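Local atomic coordinates of Gp26 (Listeria phage P40, PDB entry 4JZ5), a protein that probably cleaves the glycan strands of Listeria cell-wall peptidoglycan, acting as the glycosyl hydrolase family 25 domain of a phage endolysin. Residues Met96-Tyr101 / Gly141-Lys146; Pro111-Leu116 / His166-Val171; Met74-Tyr79 / Leu107-Thr112; Ile28-Pro33 / Lys57-Leu62; Leu83-Gln88 / Lys122-Asn127. All coordinates share one frame; numbering follows the deposited sequence.

Contact 1: Met96-Tyr101 / Gly141-Lys146; sequences MLVSAY and GQTGVK
Y101 reaches from helix 87-106 across to the end of helix 128-143, and its side chain can be read atom by atom. CB and CG lead the ring out toward segment 141-146, because CG stands anti to the backbone N (chi1 175°). CD2 is the first atom to meet a partner, the T143 methyl CG2 at 4.2 Å. Further out the ring turns to V145: its CG2 methyl is 3.9 Å from CE1 of Y101 and 3.7 Å from CZ. At the tip, OH lies 3.5 Å from that same methyl.

One turn back, both methyls of V98 pack on the T143 methyl, and V98 CG2 also rests 3.9 Å from CB of Q142, the two side chains meeting at about a right angle. T143 can offer a methyl here because its hydroxyl is employed within its own segment: OG1 accepts from V145 N at 3.1 Å, an ST turn just where G144 leaves the helix, and also bonds V139 O.

No hydrogen bond joins the segments. Two successive helices outside the barrel therefore meet through methyls and the tyrosine ring, above L114 of the strand between them, with cohesion that comes from apolar contact.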
# COMPACT_ATOMS: atom_id res chain seq x y z
N MET A 96 12.29 6.46 5.72
CA MET A 96 11.68 5.37 6.49
C MET A 96 11.24 4.25 5.56
O MET A 96 11.46 3.07 5.82
CB MET A 96 10.45 5.87 7.26
CG MET A 96 10.74 6.79 8.44
SD MET A 96 11.50 5.98 9.88
CE MET A 96 10.17 5.01 10.55
N LEU A 97 10.58 4.62 4.47
CA LEU A 97 10.12 3.62 3.52
C LEU A 97 11.31 2.92 2.86
O LEU A 97 11.30 1.70 2.69
CB LEU A 97 9.18 4.26 2.49
CG LEU A 97 8.61 3.33 1.41
CD1 LEU A 97 7.94 2.07 1.97
CD2 LEU A 97 7.63 4.10 0.56
N VAL A 98 12.34 3.68 2.50
CA VAL A 98 13.55 3.07 1.93
C VAL A 98 14.18 2.12 2.94
O VAL A 98 14.57 0.99 2.59
CB VAL A 98 14.55 4.15 1.47
CG1 VAL A 98 15.85 3.51 0.97
CG2 VAL A 98 13.94 5.01 0.39
N SER A 99 14.28 2.55 4.19
CA SER A 99 14.85 1.70 5.23
C SER A 99 14.04 0.43 5.44
O SER A 99 14.60 -0.64 5.64
CB SER A 99 14.96 2.49 6.53
OG SER A 99 15.98 3.45 6.45
N ALA A 100 12.72 0.55 5.40
CA ALA A 100 11.85 -0.63 5.53
C ALA A 100 12.08 -1.61 4.39
O ALA A 100 12.13 -2.83 4.60
CB ALA A 100 10.40 -0.20 5.58
N TYR A 101 12.20 -1.07 3.18
CA TYR A 101 12.54 -1.88 2.01
C TYR A 101 13.87 -2.62 2.24
O TYR A 101 13.97 -3.83 2.02
CB TYR A 101 12.57 -0.97 0.78
CG TYR A 101 13.03 -1.67 -0.47
CD1 TYR A 101 12.19 -2.49 -1.20
CD2 TYR A 101 14.32 -1.51 -0.93
CE1 TYR A 101 12.63 -3.13 -2.34
CE2 TYR A 101 14.76 -2.13 -2.07
CZ TYR A 101 13.92 -2.95 -2.77
OH TYR A 101 14.37 -3.58 -3.91
N GLY A 141 14.17 7.44 -6.49
CA GLY A 141 15.57 7.71 -6.76
C GLY A 141 16.53 6.90 -5.90
O GLY A 141 17.65 6.66 -6.33
N GLN A 142 16.10 6.53 -4.70
CA GLN A 142 16.93 5.74 -3.81
C GLN A 142 16.91 4.25 -4.15
O GLN A 142 17.91 3.57 -3.93
CB GLN A 142 16.49 5.92 -2.36
CG GLN A 142 16.73 7.32 -1.79
CD GLN A 142 18.20 7.72 -1.73
OE1 GLN A 142 18.60 8.72 -2.31
NE2 GLN A 142 19.00 6.94 -1.01
N THR A 143 15.80 3.76 -4.67
CA THR A 143 15.59 2.33 -4.79
C THR A 143 15.46 1.79 -6.21
O THR A 143 15.74 0.62 -6.44
CB THR A 143 14.30 1.90 -4.04
OG1 THR A 143 13.14 2.43 -4.70
CG2 THR A 143 14.35 2.31 -2.57
N GLY A 144 14.99 2.60 -7.15
CA GLY A 144 14.70 2.09 -8.49
C GLY A 144 13.44 1.25 -8.55
O GLY A 144 13.16 0.67 -9.61
N VAL A 145 12.70 1.16 -7.45
CA VAL A 145 11.48 0.38 -7.38
C VAL A 145 10.33 1.32 -7.70
O VAL A 145 10.38 2.51 -7.39
CB VAL A 145 11.32 -0.24 -5.98
CG1 VAL A 145 10.01 -1.02 -5.84
CG2 VAL A 145 12.50 -1.16 -5.69
N LYS A 146 9.27 0.81 -8.33
CA LYS A 146 8.11 1.64 -8.61
C LYS A 146 7.40 2.06 -7.32
O LYS A 146 7.36 1.31 -6.34
CB LYS A 146 7.13 0.91 -9.52
CG LYS A 146 7.69 0.68 -10.92
CD LYS A 146 6.64 0.11 -11.85
CE LYS A 146 7.17 -0.12 -13.25
NZ LYS A 146 7.57 1.14 -13.93

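Contact 2: Pro111-Leu116 / His166-Val171; sequences PTFLFL and HDLRWV
F115 offers a ring face to the indole edge of W170 in an edge-to-face stack, the planes inclined at 64° and the centroids of the two six-membered rings 4.8 Å apart. The indole atom CE3 stands 3.5 Å above the F115 plane, offset toward the rim on the side of CG and CD1. A trans chi1 of -175° swings the W170 indole over to F115, while its NE1 bonds N210.

L168 splits its contacts between two phenylalanines. Its CD2 methyl meets the edge of the F115 ring, 3.9 Å from CE1, whereas CB and CD1 lie against F113, CB coming within 3.7 Å of F113 CE1. The carbonyl O of D167 sits in the plane of the F113 ring at its edge, 3.9 Å from CZ, and is also bonded by K219. The bend that brings L168 inward is braced by its own N, which donates to ND1 of H166 at 3.1 Å. The carboxylate of D167 turns to K140 instead.

Strands 114-117 and 169-172 are not paired; strand 147-152 runs between them in the sheet. Their side chains meet inside the barrel, where V48 of strand 46-53 touches both F115 and W170, while I216 and L220 of helix 214-220 pack on L168 at the end where the strands begin.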
# COMPACT_ATOMS: atom_id res chain seq x y z
N PRO A 111 10.44 -7.08 -1.80
CA PRO A 111 9.24 -6.34 -2.19
C PRO A 111 9.34 -5.86 -3.63
O PRO A 111 10.43 -5.50 -4.07
CB PRO A 111 9.26 -5.13 -1.24
CG PRO A 111 10.22 -5.50 -0.12
CD PRO A 111 11.24 -6.37 -0.79
N THR A 112 8.23 -5.84 -4.35
CA THR A 112 8.26 -5.48 -5.76
C THR A 112 7.57 -4.16 -6.08
O THR A 112 7.54 -3.75 -7.23
CB THR A 112 7.63 -6.56 -6.63
OG1 THR A 112 6.29 -6.78 -6.21
CG2 THR A 112 8.43 -7.87 -6.53
N PHE A 113 7.03 -3.48 -5.08
CA PHE A 113 6.31 -2.23 -5.31
C PHE A 113 6.24 -1.50 -3.99
O PHE A 113 6.15 -2.14 -2.93
CB PHE A 113 4.90 -2.49 -5.86
CG PHE A 113 4.49 -1.58 -6.99
CD1 PHE A 113 4.05 -0.28 -6.73
CD2 PHE A 113 4.54 -2.02 -8.29
CE1 PHE A 113 3.67 0.55 -7.78
CE2 PHE A 113 4.16 -1.19 -9.33
CZ PHE A 113 3.73 0.09 -9.08
N LEU A 114 6.25 -0.17 -4.03
CA LEU A 114 6.17 0.65 -2.84
C LEU A 114 5.06 1.68 -3.02
O LEU A 114 4.70 2.02 -4.14
CB LEU A 114 7.50 1.36 -2.59
CG LEU A 114 8.73 0.45 -2.50
CD1 LEU A 114 9.99 1.28 -2.51
CD2 LEU A 114 8.70 -0.44 -1.26
N PHE A 115 4.52 2.17 -1.90
CA PHE A 115 3.42 3.13 -1.95
C PHE A 115 3.52 4.18 -0.87
O PHE A 115 3.91 3.91 0.27
CB PHE A 115 2.08 2.42 -1.75
CG PHE A 115 1.69 1.53 -2.87
CD1 PHE A 115 1.00 2.05 -3.95
CD2 PHE A 115 1.97 0.19 -2.86
CE1 PHE A 115 0.61 1.25 -5.00
CE2 PHE A 115 1.59 -0.61 -3.93
CZ PHE A 115 0.92 -0.07 -4.99
N LEU A 116 3.11 5.40 -1.24
CA LEU A 116 2.82 6.47 -0.31
C LEU A 116 1.32 6.45 -0.01
O LEU A 116 0.50 6.62 -0.92
CB LEU A 116 3.19 7.81 -0.95
CG LEU A 116 2.78 9.06 -0.18
CD1 LEU A 116 3.36 9.04 1.21
CD2 LEU A 116 3.24 10.31 -0.92
N HIS A 166 3.37 9.36 -10.48
CA HIS A 166 3.77 8.15 -9.76
C HIS A 166 3.34 6.95 -10.59
O HIS A 166 2.79 7.09 -11.69
CB HIS A 166 3.12 8.09 -8.38
CG HIS A 166 1.64 8.11 -8.45
ND1 HIS A 166 0.91 6.96 -8.65
CD2 HIS A 166 0.77 9.14 -8.49
CE1 HIS A 166 -0.36 7.29 -8.77
NE2 HIS A 166 -0.47 8.60 -8.66
N ASP A 167 3.57 5.76 -10.06
CA ASP A 167 3.47 4.54 -10.85
C ASP A 167 2.19 3.73 -10.69
O ASP A 167 2.04 2.73 -11.41
CB ASP A 167 4.67 3.65 -10.53
CG ASP A 167 5.97 4.29 -10.90
OD1 ASP A 167 6.07 4.74 -12.07
OD2 ASP A 167 6.87 4.39 -10.05
N LEU A 168 1.30 4.06 -9.77
CA LEU A 168 0.08 3.28 -9.61
C LEU A 168 -0.95 3.98 -8.73
O LEU A 168 -0.67 4.35 -7.60
CB LEU A 168 0.41 1.91 -9.02
CG LEU A 168 -0.63 0.82 -9.28
CD1 LEU A 168 0.04 -0.55 -9.44
CD2 LEU A 168 -1.67 0.77 -8.18
N ARG A 169 -2.15 4.17 -9.29
CA ARG A 169 -3.25 4.80 -8.57
C ARG A 169 -4.01 3.79 -7.72
O ARG A 169 -4.73 2.94 -8.26
CB ARG A 169 -4.22 5.44 -9.55
CG ARG A 169 -3.64 6.53 -10.43
CD ARG A 169 -4.56 6.87 -11.60
NE ARG A 169 -5.86 7.41 -11.20
CZ ARG A 169 -6.13 8.69 -11.01
NH1 ARG A 169 -5.21 9.63 -11.19
NH2 ARG A 169 -7.35 9.05 -10.64
N TRP A 170 -3.86 3.90 -6.41
CA TRP A 170 -4.49 3.00 -5.45
C TRP A 170 -5.54 3.83 -4.72
O TRP A 170 -5.22 4.71 -3.92
CB TRP A 170 -3.42 2.44 -4.52
CG TRP A 170 -3.88 1.41 -3.55
CD1 TRP A 170 -5.11 0.80 -3.50
CD2 TRP A 170 -3.12 0.87 -2.48
NE1 TRP A 170 -5.13 -0.09 -2.47
CE2 TRP A 170 -3.93 -0.07 -1.82
CE3 TRP A 170 -1.82 1.10 -2.00
CZ2 TRP A 170 -3.49 -0.77 -0.70
CZ3 TRP A 170 -1.39 0.39 -0.91
CH2 TRP A 170 -2.22 -0.52 -0.26
N VAL A 171 -6.81 3.58 -5.05
CA VAL A 171 -7.90 4.44 -4.60
C VAL A 171 -8.90 3.65 -3.77
O VAL A 171 -9.34 2.57 -4.17
CB VAL A 171 -8.64 5.07 -5.80
CG1 VAL A 171 -9.67 6.08 -5.32
CG2 VAL A 171 -7.65 5.75 -6.75

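Contact 3: Met74-Tyr79 / Leu107-Thr112; sequences MPFGLY and LGAEPT
A109 is the first residue of segment 107-112 to touch strand 76-81, just after G108 has closed helix 87-106 in a Schellman motif. Its CB abuts the edge of the F76 ring, 3.7 Å from CZ and near the ring plane.

E110 takes part through its backbone. Its O receives a hydrogen bond from a water at 2.7 Å, and that water in turn accepts from F76 N at 3.1 Å, adding a water bridge beside the direct bond made two residues later at T112. The carboxylate of E110 points off to R105.

P111 supplies the largest area on this side. It lies alongside F76, with CA over one ring face near the rim and CG 3.8 Å from CE2 of the phenylalanine. The ring can run beside the proline because F76 CG sits between its own backbone N and carbonyl carbon (chi1 78°). P111 CB also reaches L78 CG at 4.2 Å, and P111 CA makes a CA-H...O contact of 3.2 Å with F76 O.

T112 closes the series: its N donates to F76 O at 2.9 Å (N-H...O 159°), while its hydroxyl goes to L220 O. F113 and L78 add a further main-chain bond between the same two runs of chain.

Segment 107-112 is the return of a beta-alpha-beta crossover and packs against the first strand, 76-81, before entering strand 114-117. Chemically the contact is divided: direct and water-mediated bonds serve the F76 main chain, while A109 and P111 carbon packs against part of its buried ring, which L69 of helix 62-72 also touches.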
# COMPACT_ATOMS: atom_id res chain seq x y z
N MET A 74 4.59 -15.51 -1.66
CA MET A 74 3.56 -14.53 -2.02
C MET A 74 4.23 -13.23 -2.42
O MET A 74 4.94 -12.64 -1.60
CB MET A 74 2.63 -14.28 -0.85
CG MET A 74 1.62 -13.18 -1.10
SD MET A 74 0.37 -13.54 -2.35
CE MET A 74 -0.61 -14.76 -1.45
N PRO A 75 4.00 -12.75 -3.65
CA PRO A 75 4.58 -11.45 -4.00
C PRO A 75 3.98 -10.35 -3.14
O PRO A 75 2.80 -10.39 -2.79
CB PRO A 75 4.21 -11.29 -5.48
CG PRO A 75 3.07 -12.19 -5.70
CD PRO A 75 3.22 -13.34 -4.75
N PHE A 76 4.80 -9.38 -2.77
CA PHE A 76 4.33 -8.33 -1.90
C PHE A 76 5.06 -7.02 -2.11
O PHE A 76 6.11 -6.94 -2.72
CB PHE A 76 4.41 -8.79 -0.42
CG PHE A 76 5.79 -8.73 0.18
CD1 PHE A 76 6.69 -9.77 -0.01
CD2 PHE A 76 6.19 -7.63 0.93
CE1 PHE A 76 7.96 -9.72 0.53
CE2 PHE A 76 7.46 -7.58 1.49
CZ PHE A 76 8.35 -8.63 1.28
N GLY A 77 4.43 -5.98 -1.59
CA GLY A 77 4.96 -4.64 -1.58
C GLY A 77 4.79 -3.98 -0.23
O GLY A 77 4.26 -4.59 0.70
N LEU A 78 5.20 -2.72 -0.12
CA LEU A 78 5.15 -1.97 1.13
C LEU A 78 4.39 -0.67 0.95
O LEU A 78 4.48 -0.06 -0.12
CB LEU A 78 6.54 -1.56 1.61
CG LEU A 78 7.58 -2.66 1.75
CD1 LEU A 78 8.88 -2.05 2.26
CD2 LEU A 78 7.15 -3.80 2.64
N TYR A 79 3.70 -0.21 1.99
CA TYR A 79 3.13 1.13 1.98
C TYR A 79 3.49 1.86 3.26
O TYR A 79 3.44 1.31 4.36
CB TYR A 79 1.60 1.11 1.74
CG TYR A 79 0.75 0.71 2.93
CD1 TYR A 79 0.30 1.66 3.84
CD2 TYR A 79 0.33 -0.60 3.11
CE1 TYR A 79 -0.50 1.32 4.92
CE2 TYR A 79 -0.47 -0.96 4.20
CZ TYR A 79 -0.89 0.02 5.08
OH TYR A 79 -1.68 -0.30 6.17
N LEU A 107 16.31 -9.58 5.29
CA LEU A 107 15.73 -10.85 5.70
C LEU A 107 15.57 -11.80 4.52
O LEU A 107 15.03 -12.90 4.67
CB LEU A 107 14.38 -10.60 6.35
CG LEU A 107 14.46 -9.77 7.63
CD1 LEU A 107 13.08 -9.26 8.03
CD2 LEU A 107 15.08 -10.58 8.76
N GLY A 108 16.04 -11.38 3.35
CA GLY A 108 15.98 -12.19 2.14
C GLY A 108 14.73 -11.97 1.31
O GLY A 108 14.60 -12.57 0.24
N ALA A 109 13.82 -11.12 1.79
CA ALA A 109 12.57 -10.90 1.09
C ALA A 109 12.78 -9.85 -0.01
O ALA A 109 13.79 -9.11 -0.01
CB ALA A 109 11.50 -10.48 2.07
N GLU A 110 11.88 -9.82 -0.97
CA GLU A 110 12.03 -8.92 -2.10
C GLU A 110 10.71 -8.23 -2.43
O GLU A 110 9.94 -8.71 -3.26
CB GLU A 110 12.55 -9.69 -3.32
CG GLU A 110 13.90 -10.38 -3.10
CD GLU A 110 15.08 -9.41 -3.04
OE1 GLU A 110 14.89 -8.21 -3.33
OE2 GLU A 110 16.20 -9.85 -2.69
N PRO A 111 10.44 -7.08 -1.80
CA PRO A 111 9.24 -6.34 -2.19
C PRO A 111 9.34 -5.86 -3.63
O PRO A 111 10.43 -5.50 -4.07
CB PRO A 111 9.26 -5.13 -1.24
CG PRO A 111 10.22 -5.50 -0.12
CD PRO A 111 11.24 -6.37 -0.79
N THR A 112 8.23 -5.84 -4.35
CA THR A 112 8.26 -5.48 -5.76
C THR A 112 7.57 -4.16 -6.08
O THR A 112 7.54 -3.75 -7.23
CB THR A 112 7.63 -6.56 -6.63
OG1 THR A 112 6.29 -6.78 -6.21
CG2 THR A 112 8.43 -7.87 -6.53
O HOH W 1 7.67 -10.21 -3.46

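Contact 4: Ile28-Pro33 / Lys57-Leu62; sequences ISKWQP and KYDERL
Two type I beta turns, S29 to Q32 after strand 25-28 and D59 to L62 leading from strand 57-58 into helix 62-72, face each other here, and the carboxylate of D59 joins them. OD2 of D59 uses its syn lone pair to accept from K30 N at 2.9 Å (N-H...O 150°). The other oxygen, OD1, takes R61 N at 2.8 Å from above the carboxylate plane, an Asx turn. A chi1 of -179° carries the D59 carboxylate away from its own backbone N toward the S29-Q32 turn, and R50 of strand 46-53 adds a salt bridge to OD2. The S29-Q32 turn has its own brace, an ST turn in which S29 OG accepts from W31 N.

K30 runs side by side with E60, K30 CG lying 3.7 Å from E60 OE1. The glutamate's salt bridge, however, is made to K57, whose NZ lies 2.8 Å from E60 OE2. R61, bent at chi2, lays its guanidinium on the proline, with P33 CB 3.4 Å above one face. At the guanidinium edge a water accepts from R61 NE at 2.9 Å and donates to K30 O at 2.8 Å. NH1 of R61 bonds Q64 in the helix that follows.

Two main-chain N-H groups and an arginine thus converge on one buried carboxylate, which probably favours its charged form and fixes both turns to it, while the lysines and E60 occupy the more exposed margin.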
# COMPACT_ATOMS: atom_id res chain seq x y z
N ILE A 28 -2.19 -5.35 4.62
CA ILE A 28 -2.15 -5.72 6.02
C ILE A 28 -1.11 -4.88 6.76
O ILE A 28 -0.23 -4.25 6.16
CB ILE A 28 -1.87 -7.24 6.22
CG1 ILE A 28 -0.51 -7.62 5.64
CG2 ILE A 28 -2.98 -8.06 5.60
CD1 ILE A 28 -0.11 -9.07 5.90
N SER A 29 -1.23 -4.91 8.08
CA SER A 29 -0.39 -4.12 8.96
C SER A 29 -0.37 -4.80 10.32
O SER A 29 -0.75 -5.95 10.47
CB SER A 29 -0.95 -2.70 9.10
OG SER A 29 -2.15 -2.72 9.85
N LYS A 30 0.04 -4.05 11.33
CA LYS A 30 0.00 -4.56 12.70
C LYS A 30 -1.42 -4.91 13.14
O LYS A 30 -1.59 -5.65 14.11
CB LYS A 30 0.62 -3.55 13.67
CG LYS A 30 -0.18 -2.30 13.86
CD LYS A 30 -1.07 -2.41 15.07
CE LYS A 30 -0.90 -1.21 15.97
NZ LYS A 30 -1.57 -1.40 17.28
N TRP A 31 -2.43 -4.39 12.45
CA TRP A 31 -3.81 -4.69 12.80
C TRP A 31 -4.23 -6.11 12.41
O TRP A 31 -5.31 -6.57 12.78
CB TRP A 31 -4.73 -3.66 12.16
CG TRP A 31 -4.52 -2.30 12.74
CD1 TRP A 31 -3.97 -1.22 12.12
CD2 TRP A 31 -4.82 -1.88 14.07
NE1 TRP A 31 -3.93 -0.15 12.97
CE2 TRP A 31 -4.44 -0.53 14.18
CE3 TRP A 31 -5.38 -2.53 15.18
CZ2 TRP A 31 -4.61 0.19 15.36
CZ3 TRP A 31 -5.55 -1.81 16.35
CH2 TRP A 31 -5.16 -0.46 16.43
N GLN A 32 -3.36 -6.80 11.68
CA GLN A 32 -3.51 -8.22 11.40
C GLN A 32 -2.33 -8.95 12.02
O GLN A 32 -1.39 -9.34 11.32
CB GLN A 32 -3.59 -8.47 9.89
CG GLN A 32 -4.87 -7.98 9.22
CD GLN A 32 -4.94 -6.48 9.10
OE1 GLN A 32 -3.95 -5.82 8.75
NE2 GLN A 32 -6.12 -5.93 9.36
N PRO A 33 -2.33 -9.09 13.35
CA PRO A 33 -1.12 -9.62 14.00
C PRO A 33 -0.86 -11.09 13.72
O PRO A 33 0.30 -11.50 13.81
CB PRO A 33 -1.41 -9.40 15.49
CG PRO A 33 -2.92 -9.36 15.57
CD PRO A 33 -3.34 -8.65 14.33
N LYS A 57 7.56 5.27 13.92
CA LYS A 57 7.87 3.86 14.12
C LYS A 57 7.75 3.10 12.82
O LYS A 57 7.03 3.50 11.90
CB LYS A 57 6.92 3.24 15.14
CG LYS A 57 5.48 3.17 14.65
CD LYS A 57 4.56 2.49 15.66
CE LYS A 57 3.19 2.24 15.06
NZ LYS A 57 2.20 1.81 16.08
N TYR A 58 8.48 1.99 12.74
CA TYR A 58 8.16 0.97 11.76
C TYR A 58 6.95 0.20 12.25
O TYR A 58 6.71 0.09 13.45
CB TYR A 58 9.35 0.03 11.55
CG TYR A 58 10.53 0.78 10.99
CD1 TYR A 58 10.62 1.05 9.63
CD2 TYR A 58 11.53 1.27 11.82
CE1 TYR A 58 11.69 1.77 9.11
CE2 TYR A 58 12.61 1.98 11.31
CZ TYR A 58 12.68 2.23 9.96
OH TYR A 58 13.76 2.94 9.46
N ASP A 59 6.15 -0.32 11.33
CA ASP A 59 5.03 -1.15 11.72
C ASP A 59 5.54 -2.37 12.49
O ASP A 59 6.51 -3.01 12.07
CB ASP A 59 4.23 -1.56 10.50
CG ASP A 59 3.03 -2.41 10.84
OD1 ASP A 59 3.22 -3.64 11.03
OD2 ASP A 59 1.91 -1.87 10.93
N GLU A 60 4.88 -2.68 13.60
CA GLU A 60 5.33 -3.72 14.50
C GLU A 60 5.34 -5.11 13.88
O GLU A 60 5.99 -6.00 14.42
CB GLU A 60 4.46 -3.73 15.75
CG GLU A 60 4.52 -2.44 16.59
CD GLU A 60 3.49 -1.37 16.21
OE1 GLU A 60 3.12 -1.20 15.03
OE2 GLU A 60 3.03 -0.65 17.14
N ARG A 61 4.60 -5.31 12.80
CA ARG A 61 4.54 -6.60 12.14
C ARG A 61 5.26 -6.60 10.79
O ARG A 61 5.14 -7.57 10.05
CB ARG A 61 3.09 -7.08 11.96
CG ARG A 61 2.30 -7.26 13.26
CD ARG A 61 2.73 -8.44 14.11
NE ARG A 61 2.10 -8.34 15.43
CZ ARG A 61 2.08 -9.29 16.35
NH1 ARG A 61 2.65 -10.46 16.11
NH2 ARG A 61 1.48 -9.08 17.50
N LEU A 62 5.98 -5.53 10.46
CA LEU A 62 6.66 -5.45 9.17
C LEU A 62 7.52 -6.68 8.89
O LEU A 62 7.39 -7.32 7.84
CB LEU A 62 7.53 -4.20 9.12
CG LEU A 62 8.52 -4.11 7.96
CD1 LEU A 62 7.81 -4.07 6.63
CD2 LEU A 62 9.39 -2.88 8.12
O HOH W 2 0.29 -6.18 16.09

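Contact 5: Leu83-Gln88 / Lys122-Asn127; sequences LFEGGQ and KLKSGN
The F84 ring receives L123 at its edge: the CD2 methyl lies in the ring plane, 3.8 Å from CD1. The Y118 ring also meets F84, the two planes inclined at about 30°. K124 lays its CE over one face of the other flat group, the E85 carboxylate, 3.6 Å from E85 CD; the two chains run side by side. Their ends stop short of a salt bridge, OE2 of E85 being 4.2 Å from K124 NZ.

The direct polar link is between backbones. K124 N donates to E85 O at 2.9 Å, nearly straight at the hydrogen (168°) although the donor is tilted 29° from the carbonyl plane. Two waters extend this link. One donates to F84 O at 2.7 Å and accepts from K122 N; the other donates to L83 O and accepts from K122 NZ at 2.9 Å. K122 curls back to that second water through successive bends at chi2, chi3 and chi4.

Loops following strands 76-81 and 114-117 are thereby joined ahead of helices 87-106 and 128-143. Main-chain bonds and bridging water do the polar work at this exposed site, and the lysine-glutamate attraction probably adds a weaker, solvent-screened contribution.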
# COMPACT_ATOMS: atom_id res chain seq x y z
N LEU A 83 2.97 11.10 7.56
CA LEU A 83 2.69 12.08 8.61
C LEU A 83 3.62 13.29 8.48
O LEU A 83 3.85 14.01 9.44
CB LEU A 83 2.89 11.44 9.98
CG LEU A 83 1.86 10.35 10.30
CD1 LEU A 83 2.26 9.56 11.53
CD2 LEU A 83 0.48 10.95 10.49
N PHE A 84 4.13 13.55 7.28
CA PHE A 84 5.25 14.48 7.17
C PHE A 84 4.88 15.95 7.32
O PHE A 84 3.80 16.39 6.92
CB PHE A 84 6.12 14.22 5.93
CG PHE A 84 5.37 14.00 4.63
CD1 PHE A 84 4.69 15.02 4.00
CD2 PHE A 84 5.41 12.77 4.01
CE1 PHE A 84 4.05 14.81 2.78
CE2 PHE A 84 4.80 12.56 2.78
CZ PHE A 84 4.11 13.58 2.17
N GLU A 85 5.81 16.70 7.89
CA GLU A 85 5.60 18.11 8.19
C GLU A 85 5.96 19.04 7.03
O GLU A 85 5.67 20.24 7.10
CB GLU A 85 6.42 18.50 9.43
CG GLU A 85 5.93 17.81 10.71
CD GLU A 85 6.60 18.29 11.97
OE1 GLU A 85 7.52 19.14 11.90
OE2 GLU A 85 6.17 17.84 13.07
N GLY A 86 6.59 18.51 5.98
CA GLY A 86 7.17 19.32 4.94
C GLY A 86 8.67 19.38 5.09
O GLY A 86 9.24 18.84 6.04
N GLY A 87 9.35 20.02 4.14
CA GLY A 87 10.78 20.22 4.25
C GLY A 87 11.54 18.92 4.43
O GLY A 87 11.26 17.93 3.78
N GLN A 88 12.52 18.94 5.33
CA GLN A 88 13.35 17.78 5.53
C GLN A 88 12.56 16.61 6.08
O GLN A 88 12.90 15.46 5.83
CB GLN A 88 14.52 18.11 6.45
CG GLN A 88 15.49 16.96 6.67
CD GLN A 88 16.14 16.50 5.38
OE1 GLN A 88 16.46 17.31 4.51
NE2 GLN A 88 16.34 15.19 5.26
N LYS A 122 -0.34 16.78 7.78
CA LYS A 122 0.41 17.24 8.94
C LYS A 122 1.39 18.35 8.53
O LYS A 122 2.24 18.77 9.32
CB LYS A 122 1.19 16.09 9.60
CG LYS A 122 0.31 14.92 10.07
CD LYS A 122 -0.73 15.33 11.11
CE LYS A 122 -0.13 15.64 12.48
NZ LYS A 122 0.48 14.45 13.13
N LEU A 123 1.28 18.83 7.30
CA LEU A 123 2.20 19.85 6.81
C LEU A 123 2.14 21.09 7.67
O LEU A 123 1.06 21.60 7.96
CB LEU A 123 1.84 20.25 5.37
CG LEU A 123 1.96 19.17 4.30
CD1 LEU A 123 1.50 19.74 2.96
CD2 LEU A 123 3.37 18.63 4.21
N LYS A 124 3.30 21.62 8.07
CA LYS A 124 3.33 22.89 8.79
C LYS A 124 3.00 24.05 7.84
O LYS A 124 2.49 25.08 8.25
CB LYS A 124 4.69 23.12 9.45
CG LYS A 124 5.07 22.10 10.52
CD LYS A 124 4.13 22.12 11.70
CE LYS A 124 4.63 21.21 12.82
NZ LYS A 124 3.60 21.04 13.87
N SER A 125 3.34 23.85 6.58
CA SER A 125 2.96 24.75 5.50
C SER A 125 3.23 23.98 4.23
O SER A 125 3.82 22.90 4.27
CB SER A 125 3.80 26.03 5.54
OG SER A 125 5.17 25.73 5.34
N GLY A 126 2.79 24.53 3.10
CA GLY A 126 3.10 23.94 1.82
C GLY A 126 1.94 23.21 1.18
O GLY A 126 0.81 23.22 1.68
N ASN A 127 2.24 22.59 0.04
CA ASN A 127 1.22 22.04 -0.86
C ASN A 127 1.29 20.52 -0.87
O ASN A 127 2.36 19.93 -0.99
CB ASN A 127 1.46 22.66 -2.25
CG ASN A 127 0.62 22.04 -3.33
OD1 ASN A 127 1.09 21.14 -4.04
ND2 ASN A 127 -0.61 22.53 -3.50
O HOH W 3 3.18 14.53 12.11
O HOH W 4 1.42 15.57 5.86

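In the fold
The contacts trace the barrel from wall to rim. Contacts 2 and 3 share P111 and T112, and F113 O to L78 N (3.0 Å) carries the sheet from one into the other. Contact 1 lies on the outside of that wall, tied to contact 2 by K146 O to L114 N at 3.0 Å. Contact 4 lies in the loops after strands 25-28 and 57-58, with Y79 of contact 3 reaching its S29 and I28. Contact 5 is the outlier, about 28 Å from contact 3 between centres, though F84 still touches L116 of contact 2. Contacts 4 and 5 belong to loops beyond the C-terminal strand ends, where family 25 enzymes carry their active site.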